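Local atomic coordinates of endo-xylogalacturonan hydrolase A (Aspergillus tubingensis, PDB entry 4C2L), a protein that degrades xylogalacturonan, the xylose-substituted galacturonan of the hairy regions of pectin, as a secreted glycoside hydrolase of family 28. Residues S247-Y252 with T280-T285; K319-V324 with D348-I353. All coordinates share one frame; numbering follows the deposited sequence. Where two conformers were deposited one is given.

In the fold
Both contacts join successive coils of one right-handed parallel beta-helix, the fold of family 28 glycoside hydrolases, near the corner where the chain bends, at Asn250, Asn283 and Asp322, from one face to the next. Their centres lie about 10 Å apart and on the same side of the chain's centre. Strand 279-294 supplies half of contact 1 and is also neighbour to strand 319-329 of contact 2, through probable hydrogen bonds from Val281 N to Lys319 O (2.8 Å) and from Val324 N to Val284 O (2.8 Å). Contact 1 carries an N-linked glycan, on Asn283, whereas contact 2 holds a disulfide-bonded cysteine. Both lie away from Asp210 and His233, catalytic residues assigned by similarity.

Contact 1: S247-Y252 with T280-T285. With NAG (2-acetamido-2-deoxy-beta-D-glucopyranose), chain B; NAG (2-acetamido-2-deoxy-beta-D-glucopyranose), chain C; SO4 (sulfate ion), chain J.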
# COMPACT_ATOMS: atom_id res chain seq x y z
N SER A 247 -4.61 -13.61 8.64
CA SER A 247 -4.06 -12.92 9.80
C SER A 247 -3.09 -11.80 9.42
O SER A 247 -2.41 -11.85 8.39
CB SER A 247 -3.37 -13.90 10.75
OG SER A 247 -2.10 -14.23 10.25
N VAL A 248 -3.07 -10.78 10.27
CA VAL A 248 -2.08 -9.70 10.19
C VAL A 248 -1.57 -9.53 11.61
O VAL A 248 -2.38 -9.41 12.54
CB VAL A 248 -2.71 -8.38 9.68
CG1 VAL A 248 -1.72 -7.22 9.80
CG2 VAL A 248 -3.14 -8.52 8.23
N LYS A 249 -0.26 -9.57 11.80
CA LYS A 249 0.29 -9.40 13.14
C LYS A 249 1.57 -8.63 13.25
O LYS A 249 2.35 -8.54 12.28
CB LYS A 249 0.45 -10.75 13.85
CG LYS A 249 1.23 -11.78 13.09
CD LYS A 249 1.06 -13.16 13.73
CE LYS A 249 2.05 -14.11 13.11
NZ LYS A 249 1.96 -15.45 13.75
N ASN A 250 1.80 -8.08 14.44
CA ASN A 250 3.10 -7.49 14.77
C ASN A 250 3.46 -6.36 13.81
O ASN A 250 4.51 -6.37 13.13
CB ASN A 250 4.17 -8.58 14.83
CG ASN A 250 3.78 -9.71 15.76
OD1 ASN A 250 3.23 -9.47 16.85
ND2 ASN A 250 4.01 -10.96 15.32
N ILE A 251 2.57 -5.38 13.79
CA ILE A 251 2.69 -4.22 12.89
C ILE A 251 2.91 -2.97 13.73
O ILE A 251 2.20 -2.75 14.72
CB ILE A 251 1.39 -4.03 12.08
CG1 ILE A 251 0.96 -5.33 11.34
CG2 ILE A 251 1.47 -2.82 11.16
CD1 ILE A 251 1.93 -5.83 10.29
N TYR A 252 3.87 -2.14 13.31
CA TYR A 252 4.11 -0.89 14.02
C TYR A 252 4.18 0.25 13.02
O TYR A 252 5.03 0.24 12.12
CB TYR A 252 5.40 -0.97 14.85
CG TYR A 252 5.64 0.28 15.64
CD1 TYR A 252 4.92 0.54 16.81
CD2 TYR A 252 6.55 1.24 15.19
CE1 TYR A 252 5.11 1.71 17.53
CE2 TYR A 252 6.75 2.42 15.91
CZ TYR A 252 6.03 2.65 17.07
OH TYR A 252 6.21 3.82 17.76
N THR A 280 -7.83 -12.53 11.89
CA THR A 280 -7.12 -12.36 13.15
C THR A 280 -6.14 -11.22 13.00
O THR A 280 -5.30 -11.23 12.10
CB THR A 280 -6.39 -13.66 13.53
OG1 THR A 280 -7.35 -14.72 13.61
CG2 THR A 280 -5.68 -13.54 14.86
N VAL A 281 -6.25 -10.21 13.86
CA VAL A 281 -5.31 -9.10 13.80
C VAL A 281 -4.76 -8.94 15.19
O VAL A 281 -5.53 -8.68 16.14
CB VAL A 281 -5.98 -7.79 13.35
CG1 VAL A 281 -4.95 -6.67 13.21
CG2 VAL A 281 -6.70 -8.01 12.02
N SER A 282 -3.45 -9.09 15.34
CA SER A 282 -2.85 -9.01 16.67
C SER A 282 -1.60 -8.16 16.73
O SER A 282 -0.74 -8.23 15.87
CB SER A 282 -2.59 -10.42 17.24
OG SER A 282 -1.56 -11.08 16.55
N ASN A 283 -1.53 -7.32 17.77
CA ASN A 283 -0.36 -6.47 18.00
C ASN A 283 -0.13 -5.53 16.82
O ASN A 283 0.86 -5.65 16.10
CB ASN A 283 0.88 -7.32 18.31
CG ASN A 283 2.13 -6.48 18.49
OD1 ASN A 283 2.08 -5.31 18.88
ND2 ASN A 283 3.27 -7.09 18.21
N VAL A 284 -1.05 -4.59 16.66
CA VAL A 284 -0.93 -3.56 15.64
C VAL A 284 -0.99 -2.22 16.34
O VAL A 284 -1.95 -1.93 17.04
CB VAL A 284 -2.02 -3.68 14.57
CG1 VAL A 284 -1.92 -2.52 13.58
CG2 VAL A 284 -1.91 -5.02 13.85
N THR A 285 0.04 -1.40 16.14
CA THR A 285 0.06 -0.07 16.73
C THR A 285 0.09 1.01 15.65
O THR A 285 0.90 0.94 14.73
CB THR A 285 1.31 0.10 17.61
OG1 THR A 285 1.22 -0.80 18.72
CG2 THR A 285 1.42 1.56 18.13
C1 NAG B . 4.53 -6.41 18.31
C2 NAG B . 5.59 -7.36 18.87
C3 NAG B . 6.98 -6.74 18.83
C4 NAG B . 7.29 -6.15 17.45
C5 NAG B . 6.12 -5.25 16.98
C6 NAG B . 6.29 -4.63 15.58
C7 NAG B . 4.83 -8.87 20.63
C8 NAG B . 4.54 -9.00 22.10
N2 NAG B . 5.26 -7.68 20.24
O3 NAG B . 7.93 -7.72 19.17
O4 NAG B . 8.50 -5.41 17.54
O5 NAG B . 4.91 -5.97 17.02
O6 NAG B . 6.66 -5.59 14.62
O7 NAG B . 4.65 -9.83 19.88
C1 NAG C . 9.42 -5.84 16.51
C2 NAG C . 10.50 -4.76 16.32
C3 NAG C . 11.67 -5.19 15.44
C4 NAG C . 12.08 -6.65 15.60
C5 NAG C . 10.84 -7.56 15.72
C6 NAG C . 11.24 -9.00 16.02
C7 NAG C . 9.68 -2.48 16.47
C8 NAG C . 9.09 -1.30 15.75
N2 NAG C . 9.93 -3.56 15.73
O3 NAG C . 12.77 -4.39 15.81
O4 NAG C . 12.89 -7.03 14.50
O5 NAG C . 10.00 -7.10 16.76
O6 NAG C . 11.87 -9.01 17.28
O7 NAG C . 9.89 -2.45 17.68
S SO4 J . 2.81 -14.22 17.31
O1 SO4 J . 1.53 -13.50 17.53
O2 SO4 J . 3.27 -14.75 18.62
O3 SO4 J . 3.85 -13.33 16.76
O4 SO4 J . 2.56 -15.34 16.36
O HOH W 1 0.97 -10.96 17.68
O HOH W 2 2.92 -3.10 17.41
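Asn250 and Asn283 meet at the corner of two neighbouring coils, both with left-handed backbone angles. Their side chains cross at about a right angle, with amide planes 62° apart, and Asn283 ND2 gives its N-H to Asn250 OD1 at 2.7 Å in a fairly straight bond (161° at the hydrogen). Asn283 ND2 is also bonded covalently to C1 of the first N-acetylglucosamine. This sugar returns to the neighbouring coil, its O6 donating to Asn250 O (2.7 Å). A water donates to Asn250 OD1 and to a sulfate ion, probably from the crystallisation liquor; Asn250 ND2 donates to the same sulfate and to Asn220 OD1.

The backbones run parallel and in register on both sides of the corner, evidenced by bonds such as Val248 N to Thr280 O (2.9 Å) and Thr285 N to Ile251 O (2.9 Å).

Side-chain packing follows the same pairing. Ile251 CG1 lies 3.8 Å from Val284 CG2, the two side chains side by side. On the other face the Tyr252 side chain runs alongside Thr285, pointing the same way: CG is anti to the backbone N (chi1 -178°), and ring atom CD1 lies 3.7 Å from Thr285 CB.

Asn250 and Asn283 each donate a side-chain amide hydrogen bond to the asparagine of the preceding coil; such stacked asparagines at turns are a known feature of pectate-lyase-like parallel beta-helices.

Contact 2: K319-V324 with D348-I353; sequences KLTDIV and DGTCGI
A beta bulge at a corner of the beta-helix marks the meeting of Leu320 and Ile323 with Thr350, Gly352 and Ile353. Leu320 pairs with Cys351 but Ile323 with Ile353, a register shift of one. On the 319-324 side the chain turns at Asp322, with left-handed backbone angles; on the 348-353 side Gly352 is the centre of an inverse gamma turn, closed by Ile353 N to Cys351 O at 2.8 Å.

Three backbone bonds hold the parallel strands. Leu320 N donates to Thr350 O (2.9 Å) and Leu320 O accepts from Gly352 N (2.8 Å). Beyond the bulge, Ile323 N reaches Gly352 O at 2.9 Å. The segments 319-321 and 350-353 are turned 20° against each other, and the one-residue shift interrupts this pairing between coils of the right-handed parallel beta-helix.

Leu320 CB lies 3.3 Å from the backbone O of Thr350. Side chains meet on both faces. The two isoleucines cross obliquely within the helix interior, where Ile353 CG1, anti to its backbone N (chi1 178°), is placed 4.1 Å from Ile323 CG2. On the outer face Thr321 CG2 touches Thr350 CG2 at 4.0 Å. Cys351, pointing inward like the isoleucines, forms a disulfide with Cys345, and Ile353 also packs on Leu378.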
# COMPACT_ATOMS: atom_id res chain seq x y z
N LYS A 319 -11.00 -11.48 15.25
CA LYS A 319 -10.29 -11.46 16.51
C LYS A 319 -9.21 -10.39 16.47
O LYS A 319 -8.12 -10.64 15.96
CB LYS A 319 -9.68 -12.83 16.80
CG LYS A 319 -9.14 -12.93 18.22
CD LYS A 319 -8.44 -14.26 18.46
CE LYS A 319 -7.76 -14.27 19.82
NZ LYS A 319 -7.21 -15.63 20.12
N LEU A 320 -9.54 -9.22 17.01
CA LEU A 320 -8.60 -8.12 17.08
C LEU A 320 -8.10 -8.03 18.50
O LEU A 320 -8.89 -7.92 19.44
CB LEU A 320 -9.29 -6.80 16.67
CG LEU A 320 -10.25 -6.83 15.46
CD1 LEU A 320 -10.84 -5.45 15.22
CD2 LEU A 320 -9.58 -7.34 14.19
N THR A 321 -6.79 -8.13 18.67
CA THR A 321 -6.21 -8.02 20.01
C THR A 321 -4.97 -7.14 19.99
O THR A 321 -4.24 -7.10 18.98
CB THR A 321 -5.85 -9.41 20.62
OG1 THR A 321 -4.96 -10.09 19.74
CG2 THR A 321 -7.10 -10.25 20.85
N ASP A 322 -4.73 -6.45 21.10
CA ASP A 322 -3.56 -5.58 21.25
C ASP A 322 -3.44 -4.61 20.08
O ASP A 322 -2.37 -4.46 19.47
CB ASP A 322 -2.28 -6.40 21.44
CG ASP A 322 -2.24 -7.08 22.79
OD1 ASP A 322 -2.43 -6.40 23.81
OD2 ASP A 322 -2.02 -8.31 22.84
N ILE A 323 -4.56 -3.96 19.77
CA ILE A 323 -4.59 -2.89 18.78
C ILE A 323 -4.41 -1.60 19.57
O ILE A 323 -5.14 -1.35 20.53
CB ILE A 323 -5.90 -2.83 17.97
CG1 ILE A 323 -6.32 -4.22 17.46
CG2 ILE A 323 -5.79 -1.77 16.85
CD1 ILE A 323 -5.33 -4.91 16.53
N VAL A 324 -3.42 -0.81 19.19
CA VAL A 324 -3.14 0.43 19.92
C VAL A 324 -3.21 1.60 18.96
O VAL A 324 -2.59 1.58 17.88
CB VAL A 324 -1.76 0.37 20.60
CG1 VAL A 324 -1.40 1.73 21.22
CG2 VAL A 324 -1.74 -0.75 21.65
N ASP A 348 -19.71 -10.75 17.05
CA ASP A 348 -19.17 -11.99 17.60
C ASP A 348 -17.65 -12.00 17.70
O ASP A 348 -17.05 -13.06 17.89
CB ASP A 348 -19.61 -13.18 16.76
CG ASP A 348 -21.09 -13.45 16.86
OD1 ASP A 348 -21.79 -12.71 17.58
OD2 ASP A 348 -21.54 -14.41 16.19
N GLY A 349 -17.03 -10.84 17.57
CA GLY A 349 -15.58 -10.80 17.55
C GLY A 349 -14.97 -10.28 18.83
O GLY A 349 -15.68 -10.01 19.82
N THR A 350 -13.66 -10.14 18.81
CA THR A 350 -12.92 -9.51 19.88
C THR A 350 -12.45 -8.17 19.35
O THR A 350 -11.90 -8.09 18.25
CB THR A 350 -11.72 -10.38 20.28
OG1 THR A 350 -12.19 -11.71 20.56
CG2 THR A 350 -11.04 -9.84 21.52
N CYS A 351 -12.65 -7.12 20.15
CA CYS A 351 -12.37 -5.76 19.72
C CYS A 351 -11.34 -5.15 20.65
O CYS A 351 -11.61 -4.16 21.35
CB CYS A 351 -13.68 -4.96 19.73
SG CYS A 351 -13.59 -3.30 19.00
N GLY A 352 -10.15 -5.74 20.67
CA GLY A 352 -9.14 -5.39 21.65
C GLY A 352 -8.37 -4.15 21.24
O GLY A 352 -7.18 -4.22 20.94
N ILE A 353 -9.05 -3.02 21.24
CA ILE A 353 -8.43 -1.75 20.86
C ILE A 353 -8.36 -0.79 22.04
O ILE A 353 -9.31 -0.68 22.82
CB ILE A 353 -9.09 -1.12 19.60
CG1 ILE A 353 -8.45 0.24 19.25
CG2 ILE A 353 -10.60 -1.04 19.72
CD1 ILE A 353 -8.87 0.78 17.89